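Local coordinates for protein putative transcriptional regulator (Methanosarcina mazei, PDB 3R0A) that is a putative transcriptional regulator, probably binding DNA through a winged helix-turn-helix domain in a two-chain assembly, at residues B[22-35]-B[61-73]. Sequence-based numbering, arbitrary orientation.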
loop_
_atom_site.group_PDB
_atom_site.type_symbol
_atom_site.label_atom_id
_atom_site.label_comp_id
_atom_site.label_asym_id
_atom_site.label_seq_id
_atom_site.Cartn_x
_atom_site.Cartn_y
_atom_site.Cartn_z
ATOM N N LEU B 22 -11.545 4.702 5.796
ATOM C CA LEU B 22 -12.938 4.986 5.976
ATOM C C LEU B 22 -13.082 6.430 6.446
ATOM O O LEU B 22 -14.194 6.901 6.711
ATOM C CB LEU B 22 -13.528 3.987 6.993
ATOM C CG LEU B 22 -13.618 2.512 6.568
ATOM C CD1 LEU B 22 -14.224 1.674 7.667
ATOM C CD2 LEU B 22 -14.441 2.362 5.307
ATOM N N ASN B 23 -11.946 7.115 6.548
ATOM C CA ASN B 23 -11.890 8.512 6.962
ATOM C C ASN B 23 -12.598 8.755 8.281
ATOM O O ASN B 23 -13.480 9.606 8.374
ATOM C CB ASN B 23 -12.455 9.436 5.877
ATOM C CG ASN B 23 -12.111 10.877 6.133
ATOM O OD1 ASN B 23 -11.019 11.196 6.673
ATOM N ND2 ASN B 23 -13.045 11.770 5.798
ATOM N N LEU B 24 -12.182 8.005 9.303
ATOM C CA LEU B 24 -12.806 8.028 10.622
ATOM C C LEU B 24 -11.986 8.831 11.632
ATOM O O LEU B 24 -10.775 8.673 11.723
ATOM C CB LEU B 24 -12.954 6.579 11.146
ATOM C CG LEU B 24 -13.654 5.541 10.265
ATOM C CD1 LEU B 24 -13.827 4.176 10.908
ATOM C CD2 LEU B 24 -15.018 6.019 9.870
ATOM N N THR B 25 -12.640 9.654 12.434
ATOM C CA THR B 25 -11.965 10.135 13.659
ATOM C C THR B 25 -11.877 9.032 14.702
ATOM O O THR B 25 -12.463 7.969 14.544
ATOM C CB THR B 25 -12.711 11.277 14.314
ATOM O OG1 THR B 25 -14.012 10.808 14.659
ATOM C CG2 THR B 25 -12.823 12.447 13.361
ATOM N N LYS B 26 -11.132 9.312 15.769
ATOM C CA LYS B 26 -11.054 8.472 16.971
ATOM C C LYS B 26 -12.453 8.060 17.434
ATOM O O LYS B 26 -12.730 6.880 17.690
ATOM C CB LYS B 26 -10.324 9.281 18.074
ATOM C CG LYS B 26 -9.876 8.495 19.337
ATOM C CD LYS B 26 -8.521 7.755 19.191
ATOM C CE LYS B 26 -7.298 8.683 19.290
ATOM N NZ LYS B 26 -6.029 7.885 19.186
ATOM N N ALA B 27 -13.333 9.056 17.490
ATOM C CA ALA B 27 -14.697 8.909 17.946
ATOM C C ALA B 27 -15.544 8.060 17.003
ATOM O O ALA B 27 -16.215 7.144 17.476
ATOM C CB ALA B 27 -15.315 10.291 18.150
ATOM N N ASP B 28 -15.497 8.343 15.681
ATOM C CA ASP B 28 -16.221 7.546 14.672
ATOM C C ASP B 28 -15.859 6.098 14.786
ATOM O O ASP B 28 -16.691 5.209 14.582
ATOM C CB ASP B 28 -15.850 7.927 13.227
ATOM C CG ASP B 28 -16.251 9.321 12.843
ATOM O OD1 ASP B 28 -17.198 9.887 13.446
ATOM O OD2 ASP B 28 -15.600 9.845 11.901
ATOM N N LEU B 29 -14.585 5.855 15.044
ATOM C CA LEU B 29 -14.089 4.502 15.088
ATOM C C LEU B 29 -14.642 3.806 16.330
ATOM O O LEU B 29 -15.151 2.681 16.252
ATOM C CB LEU B 29 -12.554 4.499 15.071
ATOM C CG LEU B 29 -11.958 3.136 15.419
ATOM C CD1 LEU B 29 -12.092 2.154 14.237
ATOM C CD2 LEU B 29 -10.527 3.290 15.899
ATOM N N ASN B 30 -14.533 4.498 17.468
ATOM C CA ASN B 30 -15.144 4.047 18.724
ATOM C C ASN B 30 -16.658 3.843 18.646
ATOM O O ASN B 30 -17.199 2.966 19.299
ATOM C CB ASN B 30 -14.800 4.995 19.864
ATOM C CG ASN B 30 -13.441 4.688 20.480
ATOM O OD1 ASN B 30 -12.881 5.505 21.206
ATOM N ND2 ASN B 30 -12.910 3.503 20.196
ATOM N N VAL B 31 -17.338 4.643 17.830
ATOM C CA VAL B 31 -18.748 4.371 17.541
ATOM C C VAL B 31 -18.872 3.114 16.687
ATOM O O VAL B 31 -19.679 2.258 16.993
ATOM C CB VAL B 31 -19.475 5.574 16.919
ATOM C CG1 VAL B 31 -20.725 5.143 16.178
ATOM C CG2 VAL B 31 -19.774 6.642 17.989
HETATM N N MSE B 32 -18.075 2.991 15.630
HETATM C CA MSE B 32 -18.109 1.759 14.845
HETATM C C MSE B 32 -17.834 0.537 15.733
HETATM O O MSE B 32 -18.506 -0.491 15.565
HETATM C CB MSE B 32 -17.090 1.788 13.713
HETATM C CG MSE B 32 -17.155 0.594 12.750
HETATM SE SE MSE B 32 -15.837 0.949 11.370
HETATM C CE MSE B 32 -16.678 0.161 9.882
ATOM N N LYS B 33 -16.857 0.663 16.651
ATOM C CA LYS B 33 -16.452 -0.431 17.568
ATOM C C LYS B 33 -17.651 -0.809 18.446
ATOM O O LYS B 33 -17.922 -1.996 18.641
ATOM C CB LYS B 33 -15.273 -0.054 18.494
ATOM C CG LYS B 33 -13.960 0.388 17.846
ATOM C CD LYS B 33 -13.011 -0.748 17.453
ATOM C CE LYS B 33 -11.901 -0.996 18.487
ATOM N NZ LYS B 33 -11.254 0.264 18.965
ATOM N N SER B 34 -18.357 0.211 18.949
ATOM C CA SER B 34 -19.572 0.030 19.729
ATOM C C SER B 34 -20.640 -0.840 19.061
ATOM O O SER B 34 -21.303 -1.644 19.726
ATOM C CB SER B 34 -20.175 1.382 20.063
ATOM O OG SER B 34 -20.003 1.659 21.439
ATOM N N PHE B 35 -20.820 -0.645 17.756
ATOM C CA PHE B 35 -21.760 -1.433 16.980
ATOM C C PHE B 35 -21.201 -2.842 16.834
ATOM O O PHE B 35 -21.924 -3.828 17.015
ATOM C CB PHE B 35 -21.977 -0.819 15.599
ATOM C CG PHE B 35 -23.036 0.244 15.551
ATOM C CD1 PHE B 35 -22.691 1.586 15.530
ATOM C CD2 PHE B 35 -24.389 -0.091 15.508
ATOM C CE1 PHE B 35 -23.692 2.582 15.458
ATOM C CE2 PHE B 35 -25.381 0.894 15.436
ATOM C CZ PHE B 35 -25.034 2.227 15.421
ATOM N N ARG B 61 -23.147 12.479 14.215
ATOM C CA ARG B 61 -22.247 12.787 13.147
ATOM C C ARG B 61 -21.528 11.515 12.668
ATOM O O ARG B 61 -21.403 11.290 11.465
ATOM C CB ARG B 61 -21.244 13.827 13.653
ATOM C CG ARG B 61 -20.718 14.773 12.599
ATOM C CD ARG B 61 -19.532 15.615 13.124
ATOM N NE ARG B 61 -19.873 16.477 14.266
ATOM C CZ ARG B 61 -20.828 17.412 14.270
ATOM N NH1 ARG B 61 -21.598 17.617 13.206
ATOM N NH2 ARG B 61 -21.040 18.129 15.371
ATOM N N SER B 62 -21.064 10.688 13.608
ATOM C CA SER B 62 -20.348 9.450 13.280
ATOM C C SER B 62 -21.289 8.530 12.555
ATOM O O SER B 62 -20.934 7.918 11.549
ATOM C CB SER B 62 -19.858 8.745 14.546
ATOM O OG SER B 62 -19.257 9.653 15.459
ATOM N N VAL B 63 -22.514 8.482 13.078
ATOM C CA VAL B 63 -23.506 7.519 12.678
ATOM C C VAL B 63 -24.011 7.871 11.308
ATOM O O VAL B 63 -24.306 6.982 10.515
ATOM C CB VAL B 63 -24.608 7.410 13.747
ATOM C CG1 VAL B 63 -25.983 7.403 13.159
ATOM C CG2 VAL B 63 -24.387 6.171 14.592
ATOM N N LYS B 64 -24.061 9.168 11.010
ATOM C CA LYS B 64 -24.477 9.620 9.700
ATOM C C LYS B 64 -23.451 9.255 8.642
ATOM O O LYS B 64 -23.809 8.780 7.566
ATOM C CB LYS B 64 -24.710 11.126 9.709
ATOM C CG LYS B 64 -24.942 11.732 8.334
ATOM C CD LYS B 64 -25.725 13.045 8.424
ATOM C CE LYS B 64 -25.323 14.028 7.321
ATOM N NZ LYS B 64 -24.171 14.848 7.778
ATOM N N LYS B 65 -22.185 9.509 8.946
ATOM C CA LYS B 65 -21.079 9.198 8.078
ATOM C C LYS B 65 -21.007 7.694 7.752
ATOM O O LYS B 65 -20.787 7.318 6.619
ATOM C CB LYS B 65 -19.774 9.634 8.748
ATOM C CG LYS B 65 -18.548 9.606 7.815
ATOM C CD LYS B 65 -17.228 9.741 8.581
ATOM C CE LYS B 65 -16.883 11.190 8.917
ATOM N NZ LYS B 65 -15.594 11.209 9.689
ATOM N N LEU B 66 -21.213 6.856 8.762
ATOM C CA LEU B 66 -21.067 5.416 8.641
ATOM C C LEU B 66 -22.163 4.883 7.764
ATOM O O LEU B 66 -21.907 4.152 6.809
ATOM C CB LEU B 66 -21.123 4.767 10.017
ATOM C CG LEU B 66 -19.888 4.994 10.882
ATOM C CD1 LEU B 66 -19.942 4.153 12.151
ATOM C CD2 LEU B 66 -18.631 4.675 10.052
ATOM N N HIS B 67 -23.382 5.303 8.072
ATOM C CA HIS B 67 -24.512 5.082 7.193
ATOM C C HIS B 67 -24.220 5.523 5.743
ATOM O O HIS B 67 -24.517 4.757 4.812
ATOM C CB HIS B 67 -25.803 5.747 7.730
ATOM C CG HIS B 67 -26.948 5.651 6.773
ATOM N ND1 HIS B 67 -27.613 4.468 6.525
ATOM C CD2 HIS B 67 -27.503 6.573 5.952
ATOM C CE1 HIS B 67 -28.532 4.665 5.597
ATOM N NE2 HIS B 67 -28.497 5.940 5.243
ATOM N N GLU B 68 -23.656 6.722 5.543
ATOM C CA GLU B 68 -23.311 7.195 4.177
ATOM C C GLU B 68 -22.227 6.331 3.539
ATOM O O GLU B 68 -22.169 6.203 2.312
ATOM C CB GLU B 68 -22.883 8.677 4.158
ATOM C CG GLU B 68 -24.064 9.674 4.263
ATOM C CD GLU B 68 -23.644 11.152 4.483
ATOM O OE1 GLU B 68 -22.734 11.446 5.301
ATOM O OE2 GLU B 68 -24.258 12.034 3.836
ATOM N N LYS B 69 -21.364 5.737 4.371
ATOM C CA LYS B 69 -20.270 4.914 3.885
ATOM C C LYS B 69 -20.644 3.442 3.793
ATOM O O LYS B 69 -19.797 2.612 3.472
ATOM C CB LYS B 69 -19.031 5.107 4.753
ATOM C CG LYS B 69 -18.375 6.457 4.509
ATOM C CD LYS B 69 -17.040 6.576 5.158
ATOM C CE LYS B 69 -16.461 7.974 4.950
ATOM N NZ LYS B 69 -15.747 8.081 3.628
ATOM N N GLU B 70 -21.917 3.138 4.070
ATOM C CA GLU B 70 -22.494 1.782 3.989
ATOM C C GLU B 70 -21.944 0.809 5.020
ATOM O O GLU B 70 -21.969 -0.408 4.822
ATOM C CB GLU B 70 -22.407 1.170 2.588
ATOM C CG GLU B 70 -22.424 2.175 1.436
ATOM C CD GLU B 70 -23.782 2.436 0.824
ATOM O OE1 GLU B 70 -24.814 2.045 1.425
ATOM O OE2 GLU B 70 -23.800 3.056 -0.279
ATOM N N ILE B 71 -21.449 1.343 6.129
ATOM C CA ILE B 71 -21.011 0.496 7.247
ATOM C C ILE B 71 -22.217 0.111 8.137
ATOM O O ILE B 71 -22.167 -0.877 8.885
ATOM C CB ILE B 71 -20.003 1.225 8.139
ATOM C CG1 ILE B 71 -18.752 1.660 7.354
ATOM C CG2 ILE B 71 -19.732 0.408 9.436
ATOM C CD1 ILE B 71 -18.187 0.649 6.317
ATOM N N LEU B 72 -23.293 0.894 8.048
ATOM C CA LEU B 72 -24.383 0.798 9.001
ATOM C C LEU B 72 -25.673 0.667 8.209
ATOM O O LEU B 72 -25.866 1.359 7.221
ATOM C CB LEU B 72 -24.415 2.073 9.836
ATOM C CG LEU B 72 -24.358 2.082 11.346
ATOM C CD1 LEU B 72 -23.288 1.148 12.024
ATOM C CD2 LEU B 72 -24.177 3.522 11.800
ATOM N N GLN B 73 -26.518 -0.268 8.620
ATOM C CA GLN B 73 -27.896 -0.363 8.163
ATOM C C GLN B 73 -28.759 0.568 9.019
ATOM O O GLN B 73 -28.534 0.686 10.228
ATOM C CB GLN B 73 -28.377 -1.818 8.330
ATOM C CG GLN B 73 -29.806 -2.099 7.859
ATOM C CD GLN B 73 -30.138 -3.601 7.790
ATOM O OE1 GLN B 73 -29.312 -4.462 8.118
ATOM N NE2 GLN B 73 -31.355 -3.910 7.361
HETATM O O HOH W 1 -15.517 11.139 4.728
HETATM O O HOH W 2 -17.627 12.006 12.016
#
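Asp28 does double duty: its carboxylate closes the capping box that starts helix 26-37 and also pairs with the ammonium of Lys65, on the helix that crosses it. OD2 is gripped twice. Thr25 N reaches it from above the carboxylate plane, whereas Lys65 NZ comes in on the syn side, 21° out of that plane, in a salt bridge of 2.6 Å between Lys65 NZ and Asp28 OD2. Thr25 OG1 completes the box by accepting from Asp28 N. Lys65 starts off extended, with CG anti to the backbone N (chi1 -169°), and a bend at chi3 turns its ammonium so that it also donates to the carbonyl of Asn23, Lys65 NZ to Asn23 O being 3.0 Å. The other oxygen, Asp28 OD1, lies 2.9 Å from Ser62 OG, whose proton could go instead to Thr58 O, and accepts from a water. With an alanine at Asp28, Thr25 N and the Lys65 ammonium would probably each lose an acceptor, and the lysine end would be freer to swing.

The axes of segments 26-35 and 61-68 cross at -72° and come within 9.1 Å, and strands 72-78 and 84-90 follow as a hairpin; this is the layout of a winged helix-turn-helix domain, in which helix 56-68 would be the probable recognition helix.

Next to the Asp28-Lys65 pair, Leu66 wedges between Leu24 and Met32: its CD2 meets Leu24 CD2 at 3.9 Å, while CD1 sits against Met32 CB and Val31 CG1. Further along, Leu72 CD1 stands 3.5 Å from the centroid of the Phe35 ring, a CH-pi contact squarely over one face, and Val63 CG2 packs at the ring's edge, 3.8 Å from Phe35 CE1. Tyr88 of strand 84-90 touches Phe35, Val63 and Leu72 alike.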